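Alpha-L-rhamnosidase (Klebsiella oxytoca, PDB 4XHC) hydrolyses terminal alpha-L-rhamnose residues from rhamnosides, as a two-domain glycoside hydrolase of family GH78 that binds rhamnose in its pocket. Local coordinates at residues I58-A63 with V95-G100; S346-D351 with N366-A371. All blocks are in the same frame, centred on the assembly; numbering follows the deposited sequence.

Interaction 1 (I58-A63 with V95-G100)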
loop_
_atom_site.group_PDB
_atom_site.type_symbol
_atom_site.label_atom_id
_atom_site.label_comp_id
_atom_site.label_asym_id
_atom_site.label_seq_id
_atom_site.Cartn_x
_atom_site.Cartn_y
_atom_site.Cartn_z
ATOM N N ILE A 58 13.866 -19.367 7.570
ATOM C CA ILE A 58 14.800 -20.497 7.402
ATOM C C ILE A 58 15.175 -20.832 5.954
ATOM O O ILE A 58 16.208 -21.437 5.730
ATOM C CB ILE A 58 14.303 -21.790 8.101
ATOM C CG1 ILE A 58 13.087 -22.396 7.375
ATOM C CG2 ILE A 58 13.985 -21.508 9.563
ATOM C CD1 ILE A 58 12.748 -23.815 7.801
ATOM N N ALA A 59 14.355 -20.462 4.975
ATOM C CA ALA A 59 14.679 -20.798 3.591
ATOM C C ALA A 59 13.882 -20.018 2.551
ATOM O O ALA A 59 12.836 -19.433 2.845
ATOM C CB ALA A 59 14.481 -22.292 3.367
ATOM N N VAL A 60 14.417 -20.020 1.331
ATOM C CA VAL A 60 13.677 -19.639 0.135
ATOM C C VAL A 60 13.176 -20.922 -0.512
ATOM O O VAL A 60 13.924 -21.887 -0.638
ATOM C CB VAL A 60 14.573 -18.877 -0.864
ATOM C CG1 VAL A 60 13.811 -18.557 -2.142
ATOM C CG2 VAL A 60 15.102 -17.603 -0.224
ATOM N N VAL A 61 11.918 -20.926 -0.930
ATOM C CA VAL A 61 11.314 -22.117 -1.522
ATOM C C VAL A 61 10.595 -21.796 -2.824
ATOM O O VAL A 61 10.383 -20.628 -3.155
ATOM C CB VAL A 61 10.314 -22.794 -0.555
ATOM C CG1 VAL A 61 11.001 -23.160 0.751
ATOM C CG2 VAL A 61 9.100 -21.904 -0.297
ATOM N N GLU A 62 10.244 -22.852 -3.555
ATOM C CA GLU A 62 9.458 -22.751 -4.773
ATOM C C GLU A 62 8.235 -23.631 -4.661
ATOM O O GLU A 62 8.316 -24.758 -4.165
ATOM C CB GLU A 62 10.264 -23.200 -5.988
ATOM C CG GLU A 62 11.158 -22.122 -6.574
ATOM C CD GLU A 62 11.865 -22.572 -7.842
ATOM O OE1 GLU A 62 11.486 -23.635 -8.399
ATOM O OE2 GLU A 62 12.799 -21.856 -8.276
ATOM N N ALA A 63 7.109 -23.116 -5.152
ATOM C CA ALA A 63 5.835 -23.814 -5.083
ATOM C C ALA A 63 5.655 -24.679 -6.310
ATOM O O ALA A 63 5.975 -24.260 -7.410
ATOM C CB ALA A 63 4.706 -22.806 -4.989
ATOM N N VAL A 95 10.024 -14.241 -5.074
ATOM C CA VAL A 95 10.454 -15.384 -4.282
ATOM C C VAL A 95 9.441 -15.685 -3.205
ATOM O O VAL A 95 8.598 -14.842 -2.898
ATOM C CB VAL A 95 11.801 -15.110 -3.605
ATOM C CG1 VAL A 95 12.895 -15.035 -4.655
ATOM C CG2 VAL A 95 11.743 -13.820 -2.790
ATOM N N ILE A 96 9.517 -16.889 -2.644
ATOM C CA ILE A 96 8.726 -17.236 -1.465
ATOM C C ILE A 96 9.649 -17.573 -0.300
ATOM O O ILE A 96 10.485 -18.472 -0.407
ATOM C CB ILE A 96 7.800 -18.425 -1.721
ATOM C CG1 ILE A 96 6.792 -18.081 -2.824
ATOM C CG2 ILE A 96 7.074 -18.785 -0.430
ATOM C CD1 ILE A 96 6.007 -19.270 -3.329
ATOM N N ILE A 97 9.484 -16.837 0.799
ATOM C CA ILE A 97 10.271 -17.017 2.013
ATOM C C ILE A 97 9.512 -17.888 3.025
ATOM O O ILE A 97 8.406 -17.536 3.463
ATOM C CB ILE A 97 10.575 -15.659 2.692
ATOM C CG1 ILE A 97 11.113 -14.616 1.700
ATOM C CG2 ILE A 97 11.556 -15.839 3.842
ATOM C CD1 ILE A 97 12.496 -14.893 1.187
ATOM N N ASP A 98 10.095 -19.032 3.378
ATOM C CA ASP A 98 9.550 -19.902 4.425
ATOM C C ASP A 98 10.136 -19.469 5.751
ATOM O O ASP A 98 11.350 -19.539 5.926
ATOM C CB ASP A 98 9.922 -21.365 4.146
ATOM C CG ASP A 98 9.269 -22.348 5.112
ATOM O OD1 ASP A 98 8.589 -21.937 6.081
ATOM O OD2 ASP A 98 9.445 -23.562 4.891
ATOM N N PHE A 99 9.279 -19.029 6.677
ATOM C CA PHE A 99 9.734 -18.633 8.018
ATOM C C PHE A 99 9.897 -19.808 8.985
ATOM O O PHE A 99 10.483 -19.646 10.048
ATOM C CB PHE A 99 8.841 -17.548 8.627
ATOM C CG PHE A 99 9.210 -16.158 8.193
ATOM C CD1 PHE A 99 8.923 -15.714 6.912
ATOM C CD2 PHE A 99 9.868 -15.298 9.054
ATOM C CE1 PHE A 99 9.273 -14.431 6.504
ATOM C CE2 PHE A 99 10.220 -14.011 8.655
ATOM C CZ PHE A 99 9.918 -13.578 7.380
ATOM N N GLY A 100 9.402 -20.988 8.621
ATOM C CA GLY A 100 9.717 -22.212 9.377
ATOM C C GLY A 100 8.701 -22.612 10.435
ATOM O O GLY A 100 8.551 -23.787 10.725
#
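Val61 and Ile96 meet on one face of the sheet, with their side chains crossing at about a right angle. The touching atoms are the two CG2 methyls, Val61 CG2 and Ile96 CG2, 3.7 Å apart. With Val61 CG1 anti to the carbonyl carbon (chi1 -57°), CG2 falls between the backbone N and the carbonyl carbon, close to the backbone O of Ile96. The other branch, Val61 CG1, reaches along the same face to Asp98 CB at 4.0 Å. Further on, Ile96 turns its CD1 tip to the methyl of Ala63. Val60 and Ile97 pack on the reverse face, where Val60 CG2 meets Ile97 CD1 at 4.0 Å and the two side chains cross at a slant. Phe84, from helix 81-84, covers Val60 on this side. The backbones pair antiparallel, but with a strong twist: their directions are 125° apart. They are neighbouring strands of a six-stranded sheet in the N-terminal part of the chain. Strand 73-79 flanks 59-65, and strand 175-182 flanks 94-99. Ile58 and Ala59 both face Asp98, which makes a classic beta bulge. Asp98 O therefore takes two hydrogen bonds in its carbonyl plane, from Ile58 N at 3.0 Å and from Ala59 N at 3.3 Å. In return Asp98 N bonds to Ala59 O at 2.8 Å. Val61 N gives a nearly straight bond to Ile96 O (171° at the hydrogen). The side chain of Asp98 closes an Asx turn: Gly100 N approaches Asp98 OD1 from above the carboxylate plane, 2.8 Å away. OD1 also forms a salt bridge with Arg174, so this oxygen has two partners where the chain turns a corner at Gly100. Ile58 lays its CG1 and CD1 against this turn, with Ile58 CD1 3.8 Å from Gly100 CA.

Interaction 2 (S346-D351 with N366-A371)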
loop_
_atom_site.group_PDB
_atom_site.type_symbol
_atom_site.label_atom_id
_atom_site.label_comp_id
_atom_site.label_asym_id
_atom_site.label_seq_id
_atom_site.Cartn_x
_atom_site.Cartn_y
_atom_site.Cartn_z
ATOM N N SER A 346 -44.266 -26.515 27.737
ATOM C CA SER A 346 -43.724 -27.851 28.055
ATOM C C SER A 346 -42.201 -27.921 28.402
ATOM O O SER A 346 -41.687 -28.993 28.695
ATOM C CB SER A 346 -44.040 -28.819 26.907
ATOM O OG SER A 346 -43.111 -28.666 25.849
ATOM N N GLY A 347 -41.481 -26.804 28.376
ATOM C CA GLY A 347 -40.089 -26.779 28.844
ATOM C C GLY A 347 -39.072 -27.137 27.781
ATOM O O GLY A 347 -37.911 -27.411 28.105
ATOM N N VAL A 348 -39.491 -27.115 26.516
ATOM C CA VAL A 348 -38.572 -27.326 25.395
ATOM C C VAL A 348 -38.277 -26.007 24.699
ATOM O O VAL A 348 -39.176 -25.207 24.469
ATOM C CB VAL A 348 -39.172 -28.269 24.347
ATOM C CG1 VAL A 348 -38.150 -28.568 23.270
ATOM C CG2 VAL A 348 -39.671 -29.554 24.994
ATOM N N VAL A 349 -37.017 -25.787 24.366
ATOM C CA VAL A 349 -36.570 -24.554 23.689
ATOM C C VAL A 349 -37.168 -24.419 22.289
ATOM O O VAL A 349 -37.091 -25.355 21.505
ATOM C CB VAL A 349 -35.034 -24.551 23.576
ATOM C CG1 VAL A 349 -34.556 -23.509 22.596
ATOM C CG2 VAL A 349 -34.406 -24.299 24.932
ATOM N N ARG A 350 -37.749 -23.258 21.981
ATOM C CA ARG A 350 -38.334 -23.006 20.660
ATOM C C ARG A 350 -37.275 -22.979 19.577
ATOM O O ARG A 350 -36.192 -22.448 19.780
ATOM C CB ARG A 350 -39.056 -21.659 20.615
ATOM C CG ARG A 350 -40.403 -21.644 21.290
ATOM C CD ARG A 350 -41.093 -20.297 21.125
ATOM N NE ARG A 350 -41.927 -19.996 22.296
ATOM C CZ ARG A 350 -41.541 -19.284 23.361
ATOM N NH1 ARG A 350 -40.320 -18.751 23.441
ATOM N NH2 ARG A 350 -42.396 -19.099 24.360
ATOM N N ASP A 351 -37.618 -23.509 18.412
ATOM C CA ASP A 351 -36.717 -23.537 17.271
ATOM C C ASP A 351 -37.039 -22.372 16.329
ATOM O O ASP A 351 -38.161 -21.897 16.299
ATOM C CB ASP A 351 -36.868 -24.887 16.555
ATOM C CG ASP A 351 -35.821 -25.117 15.482
ATOM O OD1 ASP A 351 -34.669 -24.636 15.617
ATOM O OD2 ASP A 351 -36.161 -25.816 14.508
ATOM N N ASN A 366 -30.039 -28.516 12.305
ATOM C CA ASN A 366 -31.102 -28.042 13.171
ATOM C C ASN A 366 -30.619 -27.994 14.605
ATOM O O ASN A 366 -30.158 -29.000 15.148
ATOM C CB ASN A 366 -32.344 -28.920 13.109
ATOM C CG ASN A 366 -33.460 -28.371 13.978
ATOM O OD1 ASN A 366 -33.490 -28.590 15.195
ATOM N ND2 ASN A 366 -34.352 -27.600 13.368
ATOM N N LYS A 367 -30.776 -26.840 15.236
ATOM C CA LYS A 367 -30.066 -26.564 16.484
ATOM C C LYS A 367 -30.863 -26.726 17.777
ATOM O O LYS A 367 -30.316 -26.556 18.855
ATOM C CB LYS A 367 -29.461 -25.166 16.387
ATOM C CG LYS A 367 -28.226 -25.182 15.509
ATOM C CD LYS A 367 -27.956 -23.849 14.868
ATOM C CE LYS A 367 -26.694 -23.924 14.047
ATOM N NZ LYS A 367 -26.117 -22.566 13.919
ATOM N N GLN A 368 -32.128 -27.100 17.678
ATOM C CA GLN A 368 -33.004 -27.138 18.854
ATOM C C GLN A 368 -32.516 -28.046 19.975
ATOM O O GLN A 368 -32.438 -27.628 21.115
ATOM C CB GLN A 368 -34.401 -27.563 18.441
ATOM C CG GLN A 368 -35.304 -27.881 19.606
ATOM C CD GLN A 368 -36.718 -28.186 19.161
ATOM O OE1 GLN A 368 -36.971 -29.152 18.428
ATOM N NE2 GLN A 368 -37.656 -27.381 19.627
ATOM N N ALA A 369 -32.205 -29.294 19.657
ATOM C CA ALA A 369 -31.802 -30.272 20.681
ATOM C C ALA A 369 -30.473 -29.901 21.339
ATOM O O ALA A 369 -30.329 -30.007 22.548
ATOM C CB ALA A 369 -31.723 -31.670 20.085
ATOM N N ALA A 370 -29.499 -29.483 20.534
ATOM C CA ALA A 370 -28.207 -29.053 21.058
ATOM C C ALA A 370 -28.369 -27.858 21.983
ATOM O O ALA A 370 -27.749 -27.811 23.031
ATOM C CB ALA A 370 -27.250 -28.718 19.922
ATOM N N ALA A 371 -29.204 -26.899 21.592
ATOM C CA ALA A 371 -29.499 -25.739 22.429
ATOM C C ALA A 371 -30.157 -26.133 23.761
ATOM O O ALA A 371 -29.836 -25.575 24.806
ATOM C CB ALA A 371 -30.389 -24.765 21.678
#
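Val348 sets its CG1 methyl 3.9 Å from Gln368 NE2, with the two side chains crossing at about a right angle. Val348 also packs on Ala407 and Ala411 of helix 391-412. Val349 contributes both its side chain and its backbone. Its CG1 faces the methyl of Ala371 on the first turn of helix 368-389, and Val349 O accepts from Gln368 NE2 at 2.8 Å. This bond is nearly straight and lies in the Gln368 amide plane. The extended Gln368 chain, with CG anti to the backbone N (chi1 169°), carries the amide out to that carbonyl. Gln368 OE1 accepts from Gly423 N, so both ends of the amide are fixed. Asp351 comes last. Asp351 OD2 is met by Asn366 ND2 at 2.8 Å, on the syn side but 31° out of the carboxylate plane. The carboxylate and amide planes are 65° apart. Asn366 OD1 caps the helix start by accepting from Gln368 N, and also bonds to Ser422 OG. Asn366 thus links the loop to the helix start. Its pairing with Asp351 places a carboxylate near the N-terminal end of the helix, where the helix dipole would probably stabilise the negative charge.

How the interactions relate
From the N terminus, the chain first makes interaction 1. Residues 58-63 pair with 95-100 across an intervening stretch that contains strand 73-79 and helix 81-84. This closes a loop within the N-terminal beta part, inside one six-stranded sheet. The chain then passes into the helical six-hairpin glycosidase region. There interaction 2 closes a shorter loop, bringing the segment after helix 322-340 back against the start of helix 368-389. Its intervening residues include Trp355, Phe358 and Trp361 of the rhamnose pocket. The two loops follow in series and neither nest nor cross. The centres of interactions 1 and 2 lie about 50 Å apart, and the two contacts sit on opposite sides of the chain's centre.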